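PDB 1FY3: azurocidin from Homo sapiens, which binds heparin, kills many Gram-negative bacteria, probably through affinity for their lipopolysaccharide, and attracts monocytes and fibroblasts. Local coordinates for residues A[156-161]-A[202-207]. The protein carries 1 engineered substitution. Sequence-based numbering, arbitrary orientation.
Sequences PNNVCT and FFTRVA
Val159 and Phe203 form an antiparallel hydrogen-bonded pair, Val159 N to Phe203 O and Phe203 N to Val159 O both at 2.9 Å, which joins two strands of the C-terminal beta-barrel of the trypsin-like (peptidase S1) fold. Past the non-hydrogen-bonded pair Asn158/Thr204, a single bond from Arg205 N to Asn157 O ties the loop before strand 158-162 to the chain at 205. On one face of the sheet Cys160 SG, disulfide-bonded to Cys154, sits over the Phe202 ring, 3.5 Å from its centroid and displaced toward CD2 and CE2; Phe191 stacks with the same ring. On the other face Val159 and Phe203 pack on Leu179 of strand 178-181, which Thr161 also touches. Here Phe203 turns its ring edge to Thr161, with Thr161 OG1 3.5 Å from Phe203 CE1. A water bridges Asn157 OD1 and Thr204 OG1; Asn157 OD1 also accepts from Asn88 N, and Thr204 OG1 bonds to Asp89 O. Arg205 starts out extended, CG anti to the backbone N (chi1 -174°), then bends at chi3, bringing the guanidinium beside Asn158 O. Arg205 NE and NH2 bond weakly to Asn158 O, and NE weakly to Pro156 O, while Val159 CG2 lies centrally over one guanidinium face, 3.5 Å from Arg205 CZ.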
ATOM      1  N   PRO A 156      -3.901  -6.955 -17.200  1.00 30.29           N
ATOM      2  CA  PRO A 156      -5.211  -7.141 -16.587  1.00 29.26           C
ATOM      3  C   PRO A 156      -5.176  -7.228 -15.066  1.00 29.22           C
ATOM      4  O   PRO A 156      -5.978  -6.581 -14.407  1.00 28.75           O
ATOM      5  CB  PRO A 156      -5.792  -8.407 -17.211  1.00 31.36           C
ATOM      6  CG  PRO A 156      -4.872  -8.729 -18.391  1.00 36.60           C
ATOM      7  CD  PRO A 156      -3.537  -8.075 -18.081  1.00 31.92           C
ATOM      8  N   ASN A 157      -4.234  -8.004 -14.522  1.00 23.16           N
ATOM      9  CA  ASN A 157      -4.095  -8.168 -13.073  1.00 22.60           C
ATOM     10  C   ASN A 157      -3.708  -6.887 -12.317  1.00 23.48           C
ATOM     11  O   ASN A 157      -3.781  -6.804 -11.073  1.00 22.70           O
ATOM     12  CB  ASN A 157      -3.061  -9.265 -12.731  1.00 21.04           C
ATOM     13  CG  ASN A 157      -3.272  -9.903 -11.365  1.00 31.50           C
ATOM     14  OD1 ASN A 157      -2.371  -9.888 -10.510  1.00 21.99           O
ATOM     15  ND2 ASN A 157      -4.456 -10.477 -11.168  1.00 23.74           N
ATOM     16  N   ASN A 158      -3.285  -5.879 -13.046  1.00 17.39           N
ATOM     17  CA  ASN A 158      -2.840  -4.684 -12.385  1.00 17.14           C
ATOM     18  C   ASN A 158      -3.429  -3.430 -12.946  1.00 19.97           C
ATOM     19  O   ASN A 158      -4.160  -3.417 -13.929  1.00 18.75           O
ATOM     20  CB  ASN A 158      -1.310  -4.535 -12.569  1.00 18.53           C
ATOM     21  CG  ASN A 158      -0.486  -5.606 -11.885  1.00 32.13           C
ATOM     22  OD1 ASN A 158      -0.091  -5.476 -10.718  1.00 30.43           O
ATOM     23  ND2 ASN A 158      -0.199  -6.655 -12.621  1.00 17.62           N
ATOM     24  N   VAL A 159      -3.067  -2.387 -12.253  1.00 15.91           N
ATOM     25  CA  VAL A 159      -3.356  -1.016 -12.569  1.00 16.26           C
ATOM     26  C   VAL A 159      -1.953  -0.400 -12.658  1.00 20.54           C
ATOM     27  O   VAL A 159      -1.159  -0.556 -11.719  1.00 19.20           O
ATOM     28  CB  VAL A 159      -4.210  -0.301 -11.502  1.00 20.27           C
ATOM     29  CG1 VAL A 159      -4.438   1.139 -11.930  1.00 19.94           C
ATOM     30  CG2 VAL A 159      -5.585  -0.940 -11.325  1.00 19.74           C
ATOM     31  N   CYS A 160      -1.627   0.231 -13.790  1.00 17.41           N
ATOM     32  CA  CYS A 160      -0.312   0.851 -13.989  1.00 17.61           C
ATOM     33  C   CYS A 160      -0.402   2.370 -14.087  1.00 18.10           C
ATOM     34  O   CYS A 160      -1.373   2.919 -14.598  1.00 17.92           O
ATOM     35  CB  CYS A 160       0.416   0.290 -15.234  1.00 18.87           C
ATOM     36  SG  CYS A 160       0.653  -1.474 -15.105  1.00 23.53           S
ATOM     37  N   THR A 161       0.623   3.060 -13.594  1.00 12.99           N
ATOM     38  CA  THR A 161       0.633   4.509 -13.622  1.00 12.50           C
ATOM     39  C   THR A 161       2.004   4.988 -14.004  1.00 17.88           C
ATOM     40  O   THR A 161       2.964   4.223 -13.995  1.00 17.05           O
ATOM     41  CB  THR A 161       0.334   5.129 -12.238  1.00 18.29           C
ATOM     42  OG1 THR A 161       1.441   4.869 -11.376  1.00 19.17           O
ATOM     43  CG2 THR A 161      -0.950   4.567 -11.620  1.00 13.10           C
ATOM     44  N   PHE A 202       3.650  -0.830 -11.303  1.00 15.87           N
ATOM     45  CA  PHE A 202       2.619  -1.831 -11.306  1.00 15.94           C
ATOM     46  C   PHE A 202       2.011  -2.024  -9.921  1.00 17.44           C
ATOM     47  O   PHE A 202       2.700  -2.331  -8.956  1.00 15.40           O
ATOM     48  CB  PHE A 202       3.128  -3.176 -11.831  1.00 18.68           C
ATOM     49  CG  PHE A 202       3.443  -3.162 -13.306  1.00 22.06           C
ATOM     50  CD1 PHE A 202       4.595  -2.543 -13.794  1.00 25.49           C
ATOM     51  CD2 PHE A 202       2.609  -3.827 -14.211  1.00 27.04           C
ATOM     52  CE1 PHE A 202       4.864  -2.505 -15.168  1.00 28.60           C
ATOM     53  CE2 PHE A 202       2.899  -3.869 -15.580  1.00 27.85           C
ATOM     54  CZ  PHE A 202       4.031  -3.199 -16.059  1.00 26.46           C
ATOM     55  N   PHE A 203       0.687  -1.855  -9.866  1.00 14.29           N
ATOM     56  CA  PHE A 203      -0.092  -2.032  -8.655  1.00 13.55           C
ATOM     57  C   PHE A 203      -1.093  -3.161  -8.843  1.00 17.46           C
ATOM     58  O   PHE A 203      -1.719  -3.281  -9.890  1.00 17.73           O
ATOM     59  CB  PHE A 203      -0.927  -0.772  -8.408  1.00 14.76           C
ATOM     60  CG  PHE A 203      -0.116   0.461  -8.128  1.00 15.84           C
ATOM     61  CD1 PHE A 203       0.311   1.290  -9.166  1.00 17.15           C
ATOM     62  CD2 PHE A 203       0.191   0.806  -6.809  1.00 17.77           C
ATOM     63  CE1 PHE A 203       1.053   2.442  -8.905  1.00 19.28           C
ATOM     64  CE2 PHE A 203       0.937   1.945  -6.526  1.00 18.16           C
ATOM     65  CZ  PHE A 203       1.365   2.758  -7.582  1.00 17.17           C
ATOM     66  N   THR A 204      -1.296  -3.971  -7.826  1.00 13.18           N
ATOM     67  CA  THR A 204      -2.290  -5.004  -7.975  1.00 12.70           C
ATOM     68  C   THR A 204      -3.646  -4.320  -8.125  1.00 14.96           C
ATOM     69  O   THR A 204      -3.933  -3.361  -7.422  1.00 14.57           O
ATOM     70  CB  THR A 204      -2.226  -5.960  -6.770  1.00 19.36           C
ATOM     71  OG1 THR A 204      -0.932  -6.517  -6.699  1.00 15.69           O
ATOM     72  CG2 THR A 204      -3.274  -7.068  -6.873  1.00 16.32           C
ATOM     73  N   ARG A 205      -4.484  -4.782  -9.046  1.00 10.56           N
ATOM     74  CA  ARG A 205      -5.795  -4.160  -9.235  1.00  9.95           C
ATOM     75  C   ARG A 205      -6.764  -4.574  -8.131  1.00 13.83           C
ATOM     76  O   ARG A 205      -7.308  -5.665  -8.117  1.00 12.44           O
ATOM     77  CB  ARG A 205      -6.341  -4.517 -10.594  1.00 10.38           C
ATOM     78  CG  ARG A 205      -7.638  -3.794 -10.916  1.00 21.03           C
ATOM     79  CD  ARG A 205      -8.122  -4.147 -12.332  1.00 26.18           C
ATOM     80  NE  ARG A 205      -7.274  -3.569 -13.367  1.00 28.82           N
ATOM     81  CZ  ARG A 205      -7.493  -2.360 -13.898  1.00 46.39           C
ATOM     82  NH1 ARG A 205      -8.522  -1.581 -13.542  1.00 30.97           N
ATOM     83  NH2 ARG A 205      -6.659  -1.915 -14.825  1.00 33.79           N
ATOM     84  N   VAL A 206      -6.944  -3.709  -7.153  1.00 12.35           N
ATOM     85  CA  VAL A 206      -7.788  -4.024  -6.003  1.00 11.37           C
ATOM     86  C   VAL A 206      -9.237  -4.420  -6.340  1.00 14.23           C
ATOM     87  O   VAL A 206      -9.825  -5.359  -5.776  1.00 13.93           O
ATOM     88  CB  VAL A 206      -7.720  -2.897  -4.967  1.00 14.61           C
ATOM     89  CG1 VAL A 206      -8.697  -3.147  -3.825  1.00 13.22           C
ATOM     90  CG2 VAL A 206      -6.288  -2.768  -4.437  1.00 14.27           C
ATOM     91  N   ALA A 207      -9.836  -3.697  -7.268  1.00 11.02           N
ATOM     92  CA  ALA A 207     -11.221  -3.983  -7.636  1.00 11.19           C
ATOM     93  C   ALA A 207     -11.461  -5.432  -8.034  1.00 15.36           C
ATOM     94  O   ALA A 207     -12.586  -5.920  -7.974  1.00 14.84           O
ATOM     95  CB  ALA A 207     -11.727  -3.013  -8.687  1.00 11.47           C
TER
HETATM   96  O   HOH W   1      -0.782  -8.452  -8.679  1.00 21.45           O